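Local coordinates for protein D-alanyl-D-alanine carboxypeptidase (Vibrio cholerae, PDB 5TR7) that probably trims the terminal D-alanine from peptidoglycan precursors, as a penicillin-binding serine carboxypeptidase of the S11 family, at residues 108-113 against 118-123; 102-107 against 112-117; 21-26 against 244-249; 210-215 against 238-243. All coordinates share one frame; numbering follows the deposited sequence.

Contact 1: 108-113 against 118-123; sequences EHVAGT and VDLMNA
Ala111 and Leu120 mark the nearest approach of the two backbones, their CA atoms 8.3 Å apart, a spacing that leaves room for one layer of side chains between the end of helix 100-111 and helix 114-127. Leu120 reaches across it. Its CG lies anti to the carbonyl carbon (chi1 -58°), and a second torsion near 180° carries CD1 straight on toward the other segment. This one methyl does all the close touching: it meets Val110 CG1 at 4.0 Å and Ala111 CB at 4.2 Å. Val110 offers the branch that stands anti to its own backbone N, and the two side chains meet at a slant. About 90 Å² is buried between the segments, and the side-chain contacts are apolar. Beta-branched valine gives a methyl wall close to its helix, alanine keeps the neighbouring position low, and leucine is long enough to span the gap from the far side.

The architecture is an alpha-alpha hairpin in the helical part of the penicillin-binding domain. Gly112 makes the turn, leaving the helix with a positive phi (82°) that suits glycine, while its N still bonds to Glu108 O at 2.8 Å. Phe117, nearly one turn before Leu120, also packs on Val110 and Ala111, and Val110 leans on Glu48 of helix 37-50 and on Ile54.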
loop_
_atom_site.group_PDB
_atom_site.type_symbol
_atom_site.label_atom_id
_atom_site.label_comp_id
_atom_site.label_asym_id
_atom_site.label_seq_id
_atom_site.Cartn_x
_atom_site.Cartn_y
_atom_site.Cartn_z
ATOM N N GLU A 108 -2.530 -13.853 10.371
ATOM C CA GLU A 108 -2.690 -15.085 11.113
ATOM C C GLU A 108 -2.971 -16.272 10.210
ATOM O O GLU A 108 -2.436 -17.351 10.439
ATOM C CB GLU A 108 -3.768 -14.960 12.190
ATOM C CG GLU A 108 -3.431 -13.997 13.308
ATOM C CD GLU A 108 -4.515 -13.907 14.386
ATOM O OE1 GLU A 108 -5.701 -14.338 14.185
ATOM O OE2 GLU A 108 -4.155 -13.447 15.491
ATOM N N HIS A 109 -3.779 -16.079 9.177
ATOM C CA HIS A 109 -4.098 -17.203 8.272
ATOM C C HIS A 109 -2.831 -17.653 7.527
ATOM O O HIS A 109 -2.656 -18.814 7.209
ATOM C CB HIS A 109 -5.152 -16.720 7.250
ATOM C CG HIS A 109 -5.579 -17.755 6.271
ATOM N ND1 HIS A 109 -6.360 -18.823 6.636
ATOM C CD2 HIS A 109 -5.381 -17.877 4.938
ATOM C CE1 HIS A 109 -6.634 -19.556 5.584
ATOM N NE2 HIS A 109 -6.030 -19.023 4.540
ATOM N N VAL A 110 -1.977 -16.688 7.189
ATOM C CA VAL A 110 -0.750 -16.994 6.462
ATOM C C VAL A 110 0.356 -17.601 7.318
ATOM O O VAL A 110 0.909 -18.593 6.943
ATOM C CB VAL A 110 -0.195 -15.762 5.726
ATOM C CG1 VAL A 110 1.213 -15.970 5.235
ATOM C CG2 VAL A 110 -1.076 -15.389 4.549
ATOM N N ALA A 111 0.655 -17.021 8.466
ATOM C CA ALA A 111 1.768 -17.476 9.298
ATOM C C ALA A 111 1.454 -17.828 10.757
ATOM O O ALA A 111 2.371 -17.877 11.558
ATOM C CB ALA A 111 2.854 -16.397 9.235
ATOM N N GLY A 112 0.177 -18.064 11.098
ATOM C CA GLY A 112 -0.228 -18.444 12.442
ATOM C C GLY A 112 -0.375 -17.284 13.398
ATOM O O GLY A 112 -1.393 -17.164 14.086
ATOM N N THR A 113 0.641 -16.430 13.473
ATOM C CA THR A 113 0.613 -15.305 14.394
ATOM C C THR A 113 1.070 -14.063 13.670
ATOM O O THR A 113 1.840 -14.153 12.695
ATOM C CB THR A 113 1.628 -15.502 15.513
ATOM O OG1 THR A 113 2.923 -15.533 14.922
ATOM C CG2 THR A 113 1.371 -16.799 16.291
ATOM N N VAL A 118 5.101 -10.926 10.338
ATOM C CA VAL A 118 6.072 -9.814 10.308
ATOM C C VAL A 118 7.478 -10.337 9.902
ATOM O O VAL A 118 8.204 -9.684 9.165
ATOM C CB VAL A 118 6.079 -9.016 11.614
ATOM C CG1 VAL A 118 7.133 -7.962 11.554
ATOM C CG2 VAL A 118 4.749 -8.329 11.853
ATOM N N ASP A 119 7.852 -11.512 10.371
ATOM C CA ASP A 119 9.139 -12.117 9.921
ATOM C C ASP A 119 9.114 -12.248 8.397
ATOM O O ASP A 119 10.040 -11.837 7.714
ATOM C CB ASP A 119 9.379 -13.520 10.557
ATOM C CG ASP A 119 9.607 -13.468 12.063
ATOM O OD1 ASP A 119 9.854 -12.356 12.567
ATOM O OD2 ASP A 119 9.632 -14.534 12.752
ATOM N N LEU A 120 8.056 -12.808 7.827
ATOM C CA LEU A 120 8.010 -12.886 6.356
ATOM C C LEU A 120 8.055 -11.472 5.717
ATOM O O LEU A 120 8.739 -11.282 4.697
ATOM C CB LEU A 120 6.742 -13.524 5.838
ATOM C CG LEU A 120 6.472 -14.941 6.329
ATOM C CD1 LEU A 120 5.082 -15.277 5.804
ATOM C CD2 LEU A 120 7.539 -15.941 5.886
ATOM N N MET A 121 7.360 -10.488 6.311
ATOM C CA MET A 121 7.385 -9.151 5.753
ATOM C C MET A 121 8.799 -8.624 5.633
ATOM O O MET A 121 9.179 -8.144 4.583
ATOM C CB MET A 121 6.556 -8.132 6.561
ATOM C CG MET A 121 5.062 -8.393 6.677
ATOM S SD MET A 121 4.211 -7.351 7.900
ATOM C CE MET A 121 4.106 -5.798 7.043
ATOM N N ASN A 122 9.585 -8.696 6.690
ATOM C CA ASN A 122 10.977 -8.208 6.652
ATOM C C ASN A 122 11.870 -9.049 5.791
ATOM O O ASN A 122 12.851 -8.532 5.245
ATOM C CB ASN A 122 11.572 -8.093 8.076
ATOM C CG ASN A 122 10.858 -7.016 8.910
ATOM O OD1 ASN A 122 10.675 -5.860 8.460
ATOM N ND2 ASN A 122 10.393 -7.398 10.110
ATOM N N ALA A 123 11.629 -10.344 5.698
ATOM C CA ALA A 123 12.482 -11.162 4.813
ATOM C C ALA A 123 12.189 -10.723 3.368
ATOM O O ALA A 123 13.099 -10.521 2.565
ATOM C CB ALA A 123 12.217 -12.647 4.978
#

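Contact 2: 102-107 against 112-117; sequences ACVAMA and GTEDAF
Phe117 reaches Ala107 because its CG is anti to the backbone N (chi1 -176°), which swings the ring off helix 114-127 toward helix 100-111; Glu114 starts out in a similar way and then runs fully extended, its carboxylate arriving beside Val104. The ring lies flat against Ala107. CA of Ala107 sits over one face, 3.9 Å from the centroid of the Phe117 ring and 25° off its normal, a CH-pi contact displaced toward the rim. Alongside it, Ala107 CB meets Phe117 CG at 3.6 Å. A methyl side chain suits this place: the two backbones come within 5.3 Å, CA of Ala107 to CA of Phe117, and the methyl of Ala107 is small enough for the ring to lie directly on the helix backbone.

This close approach belongs to the turn of a helical hairpin, where Gly112 ends one helix and Thr113 caps the next. Thr113 OG1 accepts a nearly straight bond from Ala116 N (3.1 Å, 168°), giving a partner to an amide in the first turn, where no preceding helical carbonyl is available.

Farther back, Val104 CG2 rests against the end of Glu114, 4.0 Å from both OE1 and OE2 of that residue, with the two side chains crossing at about a right angle. The strongest polar partner of the carboxylate is Ser138, bonded to OE1. The aliphatic stem of Glu114 passes Ala107, whose CB is 4.3 Å from Glu114 CG. One turn before Ala107, Cys103 touches Lys38, the predicted proton acceptor.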
loop_
_atom_site.group_PDB
_atom_site.type_symbol
_atom_site.label_atom_id
_atom_site.label_comp_id
_atom_site.label_asym_id
_atom_site.label_seq_id
_atom_site.Cartn_x
_atom_site.Cartn_y
_atom_site.Cartn_z
ATOM N N ALA A 102 -8.697 -6.699 8.956
ATOM C CA ALA A 102 -8.450 -7.680 7.897
ATOM C C ALA A 102 -6.950 -8.005 7.764
ATOM O O ALA A 102 -6.601 -9.112 7.363
ATOM C CB ALA A 102 -8.969 -7.179 6.567
ATOM N N CYS A 103 -6.093 -7.022 8.063
ATOM C CA CYS A 103 -4.634 -7.240 8.007
ATOM C C CYS A 103 -4.220 -8.291 8.993
ATOM O O CYS A 103 -3.525 -9.255 8.641
ATOM C CB CYS A 103 -3.830 -5.979 8.297
ATOM S SG CYS A 103 -3.871 -4.759 6.987
ATOM N N VAL A 104 -4.709 -8.150 10.207
ATOM C CA VAL A 104 -4.353 -9.117 11.241
ATOM C C VAL A 104 -4.909 -10.495 10.951
ATOM O O VAL A 104 -4.217 -11.484 11.203
ATOM C CB VAL A 104 -4.782 -8.658 12.623
ATOM C CG1 VAL A 104 -4.444 -9.732 13.661
ATOM C CG2 VAL A 104 -4.087 -7.361 12.965
ATOM N N ALA A 105 -6.129 -10.566 10.405
ATOM C CA ALA A 105 -6.705 -11.871 10.089
ATOM C C ALA A 105 -5.923 -12.597 9.021
ATOM O O ALA A 105 -5.706 -13.827 9.134
ATOM C CB ALA A 105 -8.152 -11.762 9.685
ATOM N N MET A 106 -5.504 -11.877 7.983
ATOM C CA MET A 106 -4.676 -12.532 6.920
ATOM C C MET A 106 -3.298 -12.908 7.446
ATOM O O MET A 106 -2.765 -13.967 7.136
ATOM C CB MET A 106 -4.545 -11.680 5.655
ATOM C CG MET A 106 -5.837 -11.641 4.824
ATOM S SD MET A 106 -6.355 -13.298 4.278
ATOM C CE MET A 106 -4.951 -13.817 3.272
ATOM N N ALA A 107 -2.747 -12.050 8.286
ATOM C CA ALA A 107 -1.447 -12.306 8.873
ATOM C C ALA A 107 -1.468 -13.656 9.586
ATOM O O ALA A 107 -0.598 -14.533 9.374
ATOM C CB ALA A 107 -1.091 -11.175 9.822
ATOM N N GLY A 112 0.177 -18.064 11.098
ATOM C CA GLY A 112 -0.228 -18.444 12.442
ATOM C C GLY A 112 -0.375 -17.284 13.398
ATOM O O GLY A 112 -1.393 -17.164 14.086
ATOM N N THR A 113 0.641 -16.430 13.473
ATOM C CA THR A 113 0.613 -15.305 14.394
ATOM C C THR A 113 1.070 -14.063 13.670
ATOM O O THR A 113 1.840 -14.153 12.695
ATOM C CB THR A 113 1.628 -15.502 15.513
ATOM O OG1 THR A 113 2.923 -15.533 14.922
ATOM C CG2 THR A 113 1.371 -16.799 16.291
ATOM N N GLU A 114 0.668 -12.895 14.172
ATOM C CA GLU A 114 1.090 -11.676 13.550
ATOM C C GLU A 114 2.600 -11.564 13.513
ATOM O O GLU A 114 3.146 -11.122 12.484
ATOM C CB GLU A 114 0.450 -10.394 14.128
ATOM C CG GLU A 114 0.645 -9.166 13.173
ATOM C CD GLU A 114 -0.071 -7.909 13.657
ATOM O OE1 GLU A 114 -0.142 -6.883 12.925
ATOM O OE2 GLU A 114 -0.588 -7.933 14.783
ATOM N N ASP A 115 3.283 -11.987 14.572
ATOM C CA ASP A 115 4.734 -11.878 14.654
ATOM C C ASP A 115 5.440 -12.636 13.550
ATOM O O ASP A 115 6.368 -12.118 12.935
ATOM C CB ASP A 115 5.264 -12.340 16.021
ATOM C CG ASP A 115 4.889 -11.410 17.158
ATOM O OD1 ASP A 115 4.543 -10.222 16.929
ATOM O OD2 ASP A 115 4.981 -11.874 18.307
ATOM N N ALA A 116 5.046 -13.876 13.317
ATOM C CA ALA A 116 5.683 -14.652 12.259
ATOM C C ALA A 116 5.380 -14.010 10.937
ATOM O O ALA A 116 6.226 -13.948 10.066
ATOM C CB ALA A 116 5.208 -16.090 12.296
ATOM N N PHE A 117 4.186 -13.456 10.767
ATOM C CA PHE A 117 3.848 -12.783 9.466
ATOM C C PHE A 117 4.806 -11.633 9.260
ATOM O O PHE A 117 5.338 -11.455 8.166
ATOM C CB PHE A 117 2.408 -12.338 9.382
ATOM C CG PHE A 117 2.022 -11.747 8.055
ATOM C CD1 PHE A 117 1.667 -12.555 7.007
ATOM C CD2 PHE A 117 2.040 -10.365 7.854
ATOM C CE1 PHE A 117 1.287 -11.999 5.762
ATOM C CE2 PHE A 117 1.716 -9.816 6.635
ATOM C CZ PHE A 117 1.287 -10.635 5.594
#

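Contact 3: 21-26 against 244-249; sequences VLAEKE and LSYGFR
Tyr246 leaves helix 233-251 with its CG anti to the backbone N (chi1 166°), and its side chain can be followed outward to strand 21-25. CB and CG make no close contact with the strand. The first ring atom to meet it is CE2, 4.3 Å from Ala23 CB, which approaches the ring obliquely. At the tip, OH comes to 4.3 Å from Leu22 O, which lies at the ring edge near its plane; that is too long for a hydrogen bond, so the hydroxyl is merely a neighbour of this carbonyl. Leu13 of the adjacent strand and Pro4 also touch the Tyr246 side chain.

Strand 21-25 is an edge strand of the five-stranded antiparallel sheet common to penicillin-binding proteins and serine beta-lactamases, and the helix packs against one face of that sheet. The axes of the two short segments pass 9.4 Å apart and run at 150°, roughly antiparallel. Leu22 and Ala23 both bond to Leu13 through their backbones, and Leu22 has a helix-like psi of -30°, the pattern of a classic beta bulge. The bulge breaks the usual alternation, so that both consecutive side chains point toward the helix.

Leu22 turns to the helix backbone itself: its CD1 lies 4.3 Å from Gly247 CA. Glycine fits there because the bare helix backbone lets the leucine methyl come in close, while small Ala23 leaves space for the tyrosine ring. Phe248 and Leu244 turn instead to strands 209-218 and 221-230.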
loop_
_atom_site.group_PDB
_atom_site.type_symbol
_atom_site.label_atom_id
_atom_site.label_comp_id
_atom_site.label_asym_id
_atom_site.label_seq_id
_atom_site.Cartn_x
_atom_site.Cartn_y
_atom_site.Cartn_z
ATOM N N VAL A 21 15.484 6.773 -10.805
ATOM C CA VAL A 21 14.876 7.855 -10.069
ATOM C C VAL A 21 14.943 9.095 -10.947
ATOM O O VAL A 21 15.994 9.530 -11.277
ATOM C CB VAL A 21 15.622 8.126 -8.764
ATOM C CG1 VAL A 21 15.031 9.355 -8.054
ATOM C CG2 VAL A 21 15.536 6.911 -7.833
ATOM N N LEU A 22 13.804 9.657 -11.289
ATOM C CA LEU A 22 13.736 10.832 -12.151
ATOM C C LEU A 22 13.733 12.121 -11.345
ATOM O O LEU A 22 14.108 13.133 -11.843
ATOM C CB LEU A 22 12.486 10.764 -13.033
ATOM C CG LEU A 22 12.372 9.486 -13.869
ATOM C CD1 LEU A 22 11.141 9.571 -14.738
ATOM C CD2 LEU A 22 13.622 9.298 -14.763
ATOM N N ALA A 23 13.200 12.073 -10.129
ATOM C CA ALA A 23 13.216 13.227 -9.229
ATOM C C ALA A 23 13.007 12.692 -7.830
ATOM O O ALA A 23 12.408 11.624 -7.648
ATOM C CB ALA A 23 12.111 14.209 -9.599
ATOM N N GLU A 24 13.422 13.463 -6.842
ATOM C CA GLU A 24 13.267 13.052 -5.458
ATOM C C GLU A 24 13.582 14.141 -4.480
ATOM O O GLU A 24 14.285 15.063 -4.811
ATOM C CB GLU A 24 14.214 11.862 -5.158
ATOM C CG GLU A 24 15.710 12.141 -5.194
ATOM C CD GLU A 24 16.285 12.835 -3.934
ATOM O OE1 GLU A 24 15.722 12.788 -2.800
ATOM O OE2 GLU A 24 17.376 13.402 -4.069
ATOM N N LYS A 25 13.096 13.962 -3.260
ATOM C CA LYS A 25 13.375 14.830 -2.142
ATOM C C LYS A 25 13.327 13.943 -0.903
ATOM O O LYS A 25 12.391 13.139 -0.733
ATOM C CB LYS A 25 12.315 15.885 -2.071
ATOM C CG LYS A 25 12.577 16.942 -1.040
ATOM C CD LYS A 25 11.281 17.692 -0.782
ATOM C CE LYS A 25 11.479 18.641 0.386
ATOM N NZ LYS A 25 10.189 19.288 0.684
ATOM N N GLU A 26 14.377 13.983 -0.088
ATOM C CA GLU A 26 14.412 13.177 1.135
ATOM C C GLU A 26 14.103 11.704 0.866
ATOM O O GLU A 26 13.504 11.007 1.676
ATOM C CB GLU A 26 13.401 13.754 2.162
ATOM C CG GLU A 26 13.698 15.185 2.544
ATOM C CD GLU A 26 14.972 15.316 3.344
ATOM O OE1 GLU A 26 15.129 14.665 4.373
ATOM O OE2 GLU A 26 15.821 16.101 2.953
ATOM N N LEU A 244 3.741 12.909 -11.592
ATOM C CA LEU A 244 3.571 11.941 -12.682
ATOM C C LEU A 244 3.622 12.603 -14.061
ATOM O O LEU A 244 4.285 12.072 -14.959
ATOM C CB LEU A 244 2.274 11.138 -12.532
ATOM C CG LEU A 244 2.222 10.132 -11.393
ATOM C CD1 LEU A 244 0.780 9.727 -11.096
ATOM C CD2 LEU A 244 3.047 8.901 -11.665
ATOM N N SER A 245 2.929 13.726 -14.264
ATOM C CA SER A 245 2.957 14.407 -15.571
ATOM C C SER A 245 4.362 14.795 -15.954
ATOM O O SER A 245 4.735 14.689 -17.116
ATOM C CB SER A 245 2.118 15.677 -15.593
ATOM O OG SER A 245 0.828 15.336 -15.238
ATOM N N TYR A 246 5.129 15.273 -14.986
ATOM C CA TYR A 246 6.503 15.619 -15.252
ATOM C C TYR A 246 7.262 14.376 -15.772
ATOM O O TYR A 246 7.992 14.438 -16.719
ATOM C CB TYR A 246 7.164 16.143 -13.965
ATOM C CG TYR A 246 8.660 16.224 -14.051
ATOM C CD1 TYR A 246 9.289 17.290 -14.745
ATOM C CD2 TYR A 246 9.439 15.278 -13.466
ATOM C CE1 TYR A 246 10.684 17.377 -14.862
ATOM C CE2 TYR A 246 10.843 15.358 -13.518
ATOM C CZ TYR A 246 11.455 16.375 -14.240
ATOM O OH TYR A 246 12.823 16.374 -14.278
ATOM N N GLY A 247 7.040 13.242 -15.178
ATOM C CA GLY A 247 7.753 12.026 -15.609
ATOM C C GLY A 247 7.378 11.655 -17.043
ATOM O O GLY A 247 8.232 11.222 -17.808
ATOM N N PHE A 248 6.100 11.812 -17.400
ATOM C CA PHE A 248 5.648 11.449 -18.750
ATOM C C PHE A 248 6.254 12.379 -19.764
ATOM O O PHE A 248 6.627 11.935 -20.838
ATOM C CB PHE A 248 4.118 11.360 -18.846
ATOM C CG PHE A 248 3.524 10.185 -18.049
ATOM C CD1 PHE A 248 4.004 8.896 -18.222
ATOM C CD2 PHE A 248 2.423 10.374 -17.223
ATOM C CE1 PHE A 248 3.451 7.823 -17.531
ATOM C CE2 PHE A 248 1.874 9.319 -16.522
ATOM C CZ PHE A 248 2.382 8.034 -16.692
ATOM N N ARG A 249 6.387 13.646 -19.390
ATOM C CA ARG A 249 7.038 14.641 -20.220
ATOM C C ARG A 249 8.585 14.507 -20.222
ATOM O O ARG A 249 9.220 14.900 -21.175
ATOM C CB ARG A 249 6.639 16.049 -19.763
ATOM C CG ARG A 249 5.244 16.458 -20.207
ATOM C CD ARG A 249 4.716 17.724 -19.517
ATOM N NE ARG A 249 5.799 18.521 -18.898
ATOM C CZ ARG A 249 5.993 18.707 -17.573
ATOM N NH1 ARG A 249 5.089 18.314 -16.646
ATOM N NH2 ARG A 249 7.061 19.408 -17.165
#

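Contact 4: 210-215 against 238-243; sequences YNLVSS and AESKKL
No flat group lies between Leu212, Ser214 and Ser240, the three residues that touch; the flat group nearby is the Glu239 carboxylate, just before Ser240, whose OE1 takes Lys242 NZ on its syn side, 2.7 Å away and 18° out of the plane, a salt bridge along the helix.

Across the gap, Leu212 CD2 approaches Ser240 OG at 3.6 Å and Ser240 CB at 3.9 Å. Anti placement of its CG relative to the backbone N (chi1 -180°) sends the leucine from strand 209-218 to the helix. Ser214, two residues on and so on the same sheet face, brings OG to 4.2 Å from Ser240 CB. Small serines let helix 233-251 lie close on the central sheet, with Ser214 and Ser240 CA atoms 7.3 Å apart.

The strand next to this one carries Lys201, predicted to bind substrate, whose side chain is about 6 Å from that of Leu212. Leu212 also packs on Arg236 and Asn187, which line the nitrite pocket.

Since Ser240 OG is hydrogen-bonded to Arg236 O of its own helix, its proton is engaged there, and toward Leu212 the oxygen makes only van der Waals contact.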
loop_
_atom_site.group_PDB
_atom_site.type_symbol
_atom_site.label_atom_id
_atom_site.label_comp_id
_atom_site.label_asym_id
_atom_site.label_seq_id
_atom_site.Cartn_x
_atom_site.Cartn_y
_atom_site.Cartn_z
ATOM N N TYR A 210 -0.495 13.546 4.721
ATOM C CA TYR A 210 -1.039 12.568 3.821
ATOM C C TYR A 210 -0.043 12.064 2.823
ATOM O O TYR A 210 0.717 12.834 2.215
ATOM C CB TYR A 210 -2.252 13.096 3.072
ATOM C CG TYR A 210 -3.407 13.403 3.977
ATOM C CD1 TYR A 210 -4.357 12.427 4.262
ATOM C CD2 TYR A 210 -3.609 14.656 4.480
ATOM C CE1 TYR A 210 -5.467 12.695 5.041
ATOM C CE2 TYR A 210 -4.716 14.940 5.267
ATOM C CZ TYR A 210 -5.632 13.960 5.538
ATOM O OH TYR A 210 -6.687 14.258 6.318
ATOM N N ASN A 211 -0.121 10.744 2.603
ATOM C CA ASN A 211 0.744 10.079 1.697
ATOM C C ASN A 211 0.029 9.374 0.557
ATOM O O ASN A 211 -1.050 8.863 0.734
ATOM C CB ASN A 211 1.431 8.992 2.492
ATOM C CG ASN A 211 2.071 9.515 3.747
ATOM O OD1 ASN A 211 2.620 10.618 3.771
ATOM N ND2 ASN A 211 1.999 8.714 4.802
ATOM N N LEU A 212 0.731 9.221 -0.571
ATOM C CA LEU A 212 0.262 8.416 -1.650
ATOM C C LEU A 212 1.376 7.727 -2.404
ATOM O O LEU A 212 2.355 8.357 -2.764
ATOM C CB LEU A 212 -0.500 9.285 -2.654
ATOM C CG LEU A 212 -1.063 8.516 -3.867
ATOM C CD1 LEU A 212 -1.965 7.343 -3.495
ATOM C CD2 LEU A 212 -1.870 9.494 -4.722
ATOM N N VAL A 213 1.205 6.445 -2.670
ATOM C CA VAL A 213 2.097 5.691 -3.566
ATOM C C VAL A 213 1.230 5.496 -4.800
ATOM O O VAL A 213 0.216 4.832 -4.707
ATOM C CB VAL A 213 2.560 4.356 -3.020
ATOM C CG1 VAL A 213 3.466 3.659 -4.006
ATOM C CG2 VAL A 213 3.363 4.602 -1.812
ATOM N N SER A 214 1.616 6.059 -5.942
ATOM C CA SER A 214 0.817 5.921 -7.135
ATOM C C SER A 214 1.591 5.308 -8.282
ATOM O O SER A 214 2.790 5.287 -8.226
ATOM C CB SER A 214 0.286 7.302 -7.567
ATOM O OG SER A 214 1.373 8.207 -7.766
ATOM N N SER A 215 0.878 4.780 -9.296
ATOM C CA SER A 215 1.485 4.306 -10.493
ATOM C C SER A 215 0.529 4.641 -11.623
ATOM O O SER A 215 -0.655 4.580 -11.435
ATOM C CB SER A 215 1.794 2.791 -10.459
ATOM O OG SER A 215 2.511 2.390 -11.614
ATOM N N ALA A 238 -3.170 16.355 -6.242
ATOM C CA ALA A 238 -2.516 17.291 -7.152
ATOM C C ALA A 238 -1.014 17.143 -7.240
ATOM O O ALA A 238 -0.476 17.107 -8.316
ATOM C CB ALA A 238 -2.859 18.716 -6.798
ATOM N N GLU A 239 -0.326 16.949 -6.127
ATOM C CA GLU A 239 1.102 16.870 -6.192
ATOM C C GLU A 239 1.517 15.569 -6.863
ATOM O O GLU A 239 2.494 15.553 -7.605
ATOM C CB GLU A 239 1.714 17.011 -4.799
ATOM C CG GLU A 239 1.352 18.339 -4.107
ATOM C CD GLU A 239 1.703 19.601 -4.898
ATOM O OE1 GLU A 239 0.795 20.320 -5.344
ATOM O OE2 GLU A 239 2.871 19.818 -5.174
ATOM N N SER A 240 0.771 14.499 -6.655
ATOM C CA SER A 240 1.100 13.235 -7.318
ATOM C C SER A 240 0.881 13.346 -8.809
ATOM O O SER A 240 1.695 12.849 -9.589
ATOM C CB SER A 240 0.260 12.092 -6.727
ATOM O OG SER A 240 0.677 11.906 -5.394
ATOM N N LYS A 241 -0.190 14.044 -9.189
ATOM C CA LYS A 241 -0.500 14.235 -10.617
ATOM C C LYS A 241 0.625 15.056 -11.249
ATOM O O LYS A 241 1.096 14.678 -12.318
ATOM C CB LYS A 241 -1.898 14.862 -10.867
ATOM C CG LYS A 241 -2.343 14.793 -12.276
ATOM C CD LYS A 241 -3.663 15.504 -12.588
ATOM C CE LYS A 241 -4.137 15.093 -14.001
ATOM N NZ LYS A 241 -5.436 15.704 -14.391
ATOM N N LYS A 242 1.141 16.089 -10.550
ATOM C CA LYS A 242 2.228 16.914 -11.116
ATOM C C LYS A 242 3.455 16.056 -11.271
ATOM O O LYS A 242 4.097 16.080 -12.296
ATOM C CB LYS A 242 2.666 18.091 -10.245
ATOM C CG LYS A 242 1.712 19.228 -10.143
ATOM C CD LYS A 242 2.101 20.198 -9.015
ATOM C CE LYS A 242 0.942 21.171 -8.857
ATOM N NZ LYS A 242 0.942 21.853 -7.535
ATOM N N LEU A 243 3.786 15.331 -10.234
ATOM C CA LEU A 243 4.948 14.504 -10.265
ATOM C C LEU A 243 4.869 13.563 -11.423
ATOM O O LEU A 243 5.792 13.443 -12.156
ATOM C CB LEU A 243 5.075 13.752 -8.964
ATOM C CG LEU A 243 6.444 13.271 -8.564
ATOM C CD1 LEU A 243 7.515 14.296 -8.830
ATOM C CD2 LEU A 243 6.438 12.860 -7.120
#

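In the fold
Contacts 1 and 2 join the same two helices, 100-111 and 114-127, and share the turn at Gly112 and Thr113. Contact 2 is partly buried, with ring and carboxylate packing, whereas contact 1 is a smaller, purely apolar surface patch. Contacts 3 and 4 both set helix 233-251 against the five-stranded sheet, on the opposite side of the chain's centre, and meet where Leu244 CD1 packs on Ser214 OG at 3.7 Å. Contact 4 is buried at an inner strand and relies on small serines; contact 3, partly buried at the edge strand, pairs a tyrosine ring with alanine and a leucine with glycine. Hairpin contacts are local in sequence, while contact 3 closes a loop of 217 residues.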